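Local atomic coordinates of seryl-tRNA synthetase, cytoplasmic (Candida albicans, PDB entry 3QO8), a protein that catalyses the two-step attachment of serine to tRNA(Ser), first activating serine with ATP to form Ser-AMP and then transferring it to the acceptor end of the tRNA. Residues I301-L306 against S403-T408; K202-L207 against R270-S275. All blocks are in the same frame, centred on the assembly; numbering follows the deposited sequence.

Interaction 1 (I301-L306 against S403-T408). With SSA (5'-O-(N-(L-seryl)-sulfamoyl)adenosine), chain B.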
# COMPACT_ATOMS: atom_id res chain seq x y z
N ILE A 301 6.30 -9.78 -7.61
CA ILE A 301 6.09 -9.95 -9.04
C ILE A 301 5.38 -11.28 -9.26
O ILE A 301 5.87 -12.34 -8.87
CB ILE A 301 7.42 -9.93 -9.83
CG1 ILE A 301 8.19 -8.62 -9.54
CG2 ILE A 301 7.14 -10.10 -11.32
CD1 ILE A 301 7.34 -7.36 -9.72
N GLU A 302 4.22 -11.20 -9.90
CA GLU A 302 3.27 -12.29 -10.06
C GLU A 302 3.14 -12.66 -11.54
O GLU A 302 3.08 -11.78 -12.40
CB GLU A 302 1.90 -11.79 -9.57
CG GLU A 302 0.77 -12.81 -9.67
CD GLU A 302 0.84 -13.88 -8.59
OE1 GLU A 302 1.84 -13.89 -7.83
OE2 GLU A 302 -0.10 -14.71 -8.50
N GLN A 303 3.10 -13.95 -11.84
CA GLN A 303 2.67 -14.40 -13.17
C GLN A 303 1.17 -14.62 -13.14
O GLN A 303 0.67 -15.36 -12.29
CB GLN A 303 3.31 -15.74 -13.53
CG GLN A 303 4.81 -15.75 -13.60
CD GLN A 303 5.32 -17.12 -14.00
OE1 GLN A 303 5.08 -17.58 -15.11
NE2 GLN A 303 6.00 -17.80 -13.08
N PHE A 304 0.44 -14.00 -14.06
CA PHE A 304 -0.98 -14.31 -14.15
C PHE A 304 -1.33 -14.55 -15.60
O PHE A 304 -1.04 -13.72 -16.47
CB PHE A 304 -1.88 -13.21 -13.56
CG PHE A 304 -3.34 -13.62 -13.48
CD1 PHE A 304 -3.84 -14.23 -12.34
CD2 PHE A 304 -4.17 -13.47 -14.58
CE1 PHE A 304 -5.17 -14.64 -12.27
CE2 PHE A 304 -5.50 -13.89 -14.53
CZ PHE A 304 -6.00 -14.47 -13.38
N VAL A 305 -1.96 -15.69 -15.86
CA VAL A 305 -2.18 -16.13 -17.24
C VAL A 305 -3.59 -16.63 -17.44
O VAL A 305 -4.14 -17.33 -16.59
CB VAL A 305 -1.20 -17.26 -17.63
CG1 VAL A 305 -1.41 -17.66 -19.09
CG2 VAL A 305 0.24 -16.83 -17.40
N LEU A 306 -4.18 -16.26 -18.57
CA LEU A 306 -5.46 -16.78 -19.01
C LEU A 306 -5.19 -17.56 -20.28
O LEU A 306 -4.48 -17.09 -21.17
CB LEU A 306 -6.44 -15.64 -19.29
CG LEU A 306 -6.81 -14.67 -18.16
CD1 LEU A 306 -5.70 -13.65 -17.96
CD2 LEU A 306 -8.10 -13.92 -18.52
N SER A 403 1.12 -17.77 -10.62
CA SER A 403 2.33 -18.27 -9.99
C SER A 403 3.20 -17.12 -9.51
O SER A 403 3.42 -16.15 -10.23
CB SER A 403 3.12 -19.17 -10.94
OG SER A 403 4.39 -19.52 -10.39
N THR A 404 3.70 -17.22 -8.28
CA THR A 404 4.70 -16.27 -7.84
C THR A 404 5.85 -16.28 -8.84
O THR A 404 6.25 -17.34 -9.30
CB THR A 404 5.28 -16.69 -6.48
OG1 THR A 404 4.21 -17.05 -5.59
CG2 THR A 404 6.11 -15.55 -5.89
N LEU A 405 6.37 -15.12 -9.20
CA LEU A 405 7.71 -15.09 -9.76
C LEU A 405 8.67 -14.80 -8.61
O LEU A 405 9.49 -15.64 -8.27
CB LEU A 405 7.88 -14.04 -10.88
CG LEU A 405 9.32 -14.10 -11.42
CD1 LEU A 405 9.52 -15.32 -12.34
CD2 LEU A 405 9.73 -12.83 -12.12
N SER A 406 8.56 -13.63 -8.00
CA SER A 406 9.35 -13.33 -6.81
C SER A 406 8.60 -12.48 -5.80
O SER A 406 8.19 -11.36 -6.12
CB SER A 406 10.67 -12.63 -7.17
OG SER A 406 11.41 -12.30 -5.99
N ALA A 407 8.39 -13.02 -4.60
CA ALA A 407 8.02 -12.22 -3.45
C ALA A 407 9.33 -11.63 -2.97
O ALA A 407 10.20 -12.34 -2.49
CB ALA A 407 7.39 -13.09 -2.38
N THR A 408 9.50 -10.32 -3.14
CA THR A 408 10.86 -9.78 -3.15
C THR A 408 11.56 -9.79 -1.78
O THR A 408 12.75 -10.13 -1.69
CB THR A 408 10.92 -8.37 -3.81
OG1 THR A 408 10.09 -7.47 -3.08
CG2 THR A 408 10.39 -8.44 -5.27
N10 SSA B . -0.99 -15.31 -6.06
CA SSA B . -0.36 -16.50 -5.47
CB SSA B . 0.94 -16.82 -6.21
OG SSA B . 1.94 -15.82 -5.92
C9 SSA B . -0.08 -16.28 -4.01
O9 SSA B . -0.27 -15.19 -3.48
N8 SSA B . 0.38 -17.33 -3.34
S1 SSA B . 1.02 -17.22 -1.88
O1S SSA B . 0.05 -16.92 -0.86
O2S SSA B . 1.67 -18.45 -1.58
O5' SSA B . 2.10 -16.12 -1.87
C5' SSA B . 3.14 -16.12 -2.83
C4' SSA B . 4.49 -15.91 -2.12
O4' SSA B . 4.55 -14.68 -1.39
C3' SSA B . 4.81 -16.96 -1.09
O3' SSA B . 5.27 -18.16 -1.73
C2' SSA B . 5.88 -16.25 -0.27
O2' SSA B . 7.15 -16.31 -0.96
C1' SSA B . 5.41 -14.80 -0.27
N9 SSA B . 4.66 -14.50 0.97
C8 SSA B . 3.45 -14.98 1.31
N7 SSA B . 3.13 -14.48 2.53
C5 SSA B . 4.14 -13.68 2.92
C6 SSA B . 4.36 -12.91 4.05
N6 SSA B . 3.42 -12.88 5.01
N1 SSA B . 5.50 -12.20 4.15
C2 SSA B . 6.42 -12.24 3.18
N3 SSA B . 6.24 -12.97 2.07
C4 SSA B . 5.11 -13.71 1.94

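Interaction 2 (K202-L207 against R270-S275)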
# COMPACT_ATOMS: atom_id res chain seq x y z
N LYS A 202 9.71 -12.56 -21.90
CA LYS A 202 9.00 -13.79 -22.23
C LYS A 202 7.60 -13.51 -22.75
O LYS A 202 6.78 -14.42 -22.85
CB LYS A 202 8.94 -14.69 -21.01
CG LYS A 202 10.27 -15.29 -20.64
CD LYS A 202 10.17 -16.11 -19.38
CE LYS A 202 11.52 -16.71 -19.06
NZ LYS A 202 11.99 -17.58 -20.18
N GLY A 203 7.32 -12.26 -23.06
CA GLY A 203 6.03 -11.89 -23.63
C GLY A 203 4.94 -11.53 -22.63
O GLY A 203 3.80 -11.33 -23.02
N TYR A 204 5.29 -11.46 -21.34
CA TYR A 204 4.33 -11.03 -20.33
C TYR A 204 4.17 -9.52 -20.41
O TYR A 204 5.12 -8.79 -20.67
CB TYR A 204 4.82 -11.38 -18.92
CG TYR A 204 4.74 -12.84 -18.54
CD1 TYR A 204 3.96 -13.26 -17.48
CD2 TYR A 204 5.49 -13.79 -19.23
CE1 TYR A 204 3.90 -14.62 -17.11
CE2 TYR A 204 5.43 -15.14 -18.88
CZ TYR A 204 4.64 -15.55 -17.82
OH TYR A 204 4.59 -16.89 -17.48
N VAL A 205 2.95 -9.05 -20.18
CA VAL A 205 2.66 -7.63 -20.14
C VAL A 205 2.78 -7.11 -18.71
O VAL A 205 2.05 -7.56 -17.83
CB VAL A 205 1.24 -7.38 -20.67
CG1 VAL A 205 0.84 -5.91 -20.52
CG2 VAL A 205 1.14 -7.84 -22.13
N PRO A 206 3.69 -6.16 -18.46
CA PRO A 206 3.80 -5.59 -17.12
C PRO A 206 2.49 -4.93 -16.71
O PRO A 206 1.90 -4.17 -17.49
CB PRO A 206 4.90 -4.54 -17.26
CG PRO A 206 5.74 -5.04 -18.42
CD PRO A 206 4.73 -5.63 -19.37
N LEU A 207 2.04 -5.23 -15.51
CA LEU A 207 0.77 -4.68 -15.08
C LEU A 207 0.85 -4.35 -13.60
O LEU A 207 0.92 -5.27 -12.79
CB LEU A 207 -0.34 -5.70 -15.34
CG LEU A 207 -1.79 -5.26 -15.14
CD1 LEU A 207 -2.11 -4.09 -16.07
CD2 LEU A 207 -2.73 -6.43 -15.39
N ARG A 270 -0.75 -13.15 -20.94
CA ARG A 270 0.15 -13.32 -19.81
C ARG A 270 0.51 -11.98 -19.18
O ARG A 270 1.00 -11.09 -19.87
CB ARG A 270 1.41 -14.04 -20.28
CG ARG A 270 1.15 -15.40 -20.97
CD ARG A 270 2.46 -16.15 -21.22
NE ARG A 270 2.25 -17.53 -21.67
CZ ARG A 270 2.54 -17.96 -22.89
NH1 ARG A 270 3.05 -17.13 -23.79
NH2 ARG A 270 2.33 -19.24 -23.21
N TYR A 271 0.26 -11.84 -17.88
CA TYR A 271 0.59 -10.61 -17.16
C TYR A 271 1.72 -10.82 -16.14
O TYR A 271 1.72 -11.79 -15.39
CB TYR A 271 -0.63 -10.05 -16.44
CG TYR A 271 -1.71 -9.59 -17.39
CD1 TYR A 271 -1.49 -8.50 -18.24
CD2 TYR A 271 -2.92 -10.25 -17.46
CE1 TYR A 271 -2.48 -8.08 -19.14
CE2 TYR A 271 -3.91 -9.83 -18.35
CZ TYR A 271 -3.68 -8.75 -19.18
OH TYR A 271 -4.66 -8.35 -20.06
N ALA A 272 2.68 -9.90 -16.16
CA ALA A 272 3.68 -9.79 -15.12
C ALA A 272 3.14 -8.77 -14.12
O ALA A 272 3.34 -7.56 -14.27
CB ALA A 272 4.99 -9.33 -15.72
N GLY A 273 2.43 -9.27 -13.11
CA GLY A 273 1.78 -8.41 -12.14
C GLY A 273 2.77 -7.88 -11.13
O GLY A 273 3.67 -8.59 -10.72
N TYR A 274 2.61 -6.62 -10.73
CA TYR A 274 3.43 -6.07 -9.66
C TYR A 274 2.56 -5.27 -8.71
O TYR A 274 1.74 -4.44 -9.14
CB TYR A 274 4.55 -5.17 -10.21
CG TYR A 274 5.13 -4.29 -9.13
CD1 TYR A 274 5.75 -4.85 -8.01
CD2 TYR A 274 5.02 -2.91 -9.18
CE1 TYR A 274 6.26 -4.08 -7.00
CE2 TYR A 274 5.55 -2.11 -8.16
CZ TYR A 274 6.16 -2.70 -7.07
OH TYR A 274 6.68 -1.95 -6.04
N SER A 275 2.72 -5.53 -7.42
CA SER A 275 2.02 -4.73 -6.42
C SER A 275 2.68 -4.97 -5.09
O SER A 275 3.42 -5.95 -4.92
CB SER A 275 0.56 -5.17 -6.33
OG SER A 275 0.45 -6.45 -5.69
O HOH W 1 0.45 -11.65 -22.91

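Interaction 1 (I301-L306 against S403-T408)
A classic beta bulge joins Ile301 to Leu405 and Ser406, in an antiparallel strand pair of the sheet that floors the serine pocket of this class II synthetase. Its evidence is a two-donor acceptor: Ile301 O takes Leu405 N at 2.8 Å and Ser406 N at 3.1 Å, the latter on a lone pair. Ile301 N returns a bond to Ser406 O, and beyond the bulge Gln303 and Ser403 form a hydrogen-bonded pair. At the bulge Leu405 lies beside Ile301, its CD2 3.8 Å from Ile301 CG2, and both side chains rest on Leu199 of helix 183-200.

Glu302 and Thr404, a non-hydrogen-bonded pair, meet on the seryl part of the bound seryl-sulfamoyl adenosine. With CG anti to the backbone N (chi1 179°) and a bend at chi2 (76°), Glu302 brings its carboxyl carbon CD up to the ligand. There Glu302 OE2 accepts from ligand N10 at 2.7 Å, and OE1 from ligand OG at 2.7 Å. OE1 also forms a salt bridge with Lys300. The serine hydroxyl is thus gripped twice, donating to Glu302 and accepting from Thr404 OG1 at 2.6 Å. Further along, Ala407 CB lies 3.4 Å from ligand C1' of the ribose.

Interaction 2 (K202-L207 against R270-S275)
Tyr204 CG and Arg270 CG both stand anti to their own carbonyl carbons (chi1 -73° and -56°), and the two side chains meet with the arginine chain running over one face of the phenol ring. The contact is a parallel strand pair in the class II catalytic sheet, strand 205-207 against strand 270-275, with segment axes 4.5 Å apart at closest approach. Arg270 CB makes a CH-pi contact 3.9 Å from the Tyr204 ring centroid, just 12° off the normal, and CD reaches CE2 of the same ring. The guanidinium continues to a salt bridge with Glu315, while Ala272 CB packs on Tyr204 CB.

Four backbone bonds establish the parallel register. Val205 N to Arg270 O is nearly straight at the hydrogen, and Val205 O then receives Ala272 N; Leu207 likewise donates to Ala272 O and accepts from Tyr274 N.

On the face carrying Val205, Tyr271 and Leu207, the Tyr271 ring lies beside Val205, with CD1 3.8 Å from Val205 CB, and its hydroxyl bonds to His255. Leu207 also pairs in an antiparallel ladder with a strand of the second subunit, which carries the sheet across the dimer interface. Over one face of the Tyr271 ring, displaced toward its rim, sits Leu207 CD2, 3.7 Å from Tyr271 CD1.

How the interactions relate
Strands 270-275 and 301-306 are antiparallel neighbours, so interactions 1 and 2 are successive joints of one sheet, with centres about 8 Å apart. One direct link is Glu302 O to Gly273 N, 2.7 Å, a probable hydrogen bond that ties the backbone of the serine-binding glutamate to interaction 2. On the side facing helix 312-329, Gln303 OE1 approaches Tyr204 OH at 2.5 Å, while Gln303 NE2 bonds to Met319 O. Ile301 CD1 packs on Tyr274 CD1 at 3.4 Å, and Ile301 CG2 lies 3.8 Å from Gly273 O. Interaction 1 touches the ligand itself; in interaction 2, Gly273 CA lies 9.6 Å from ligand N10.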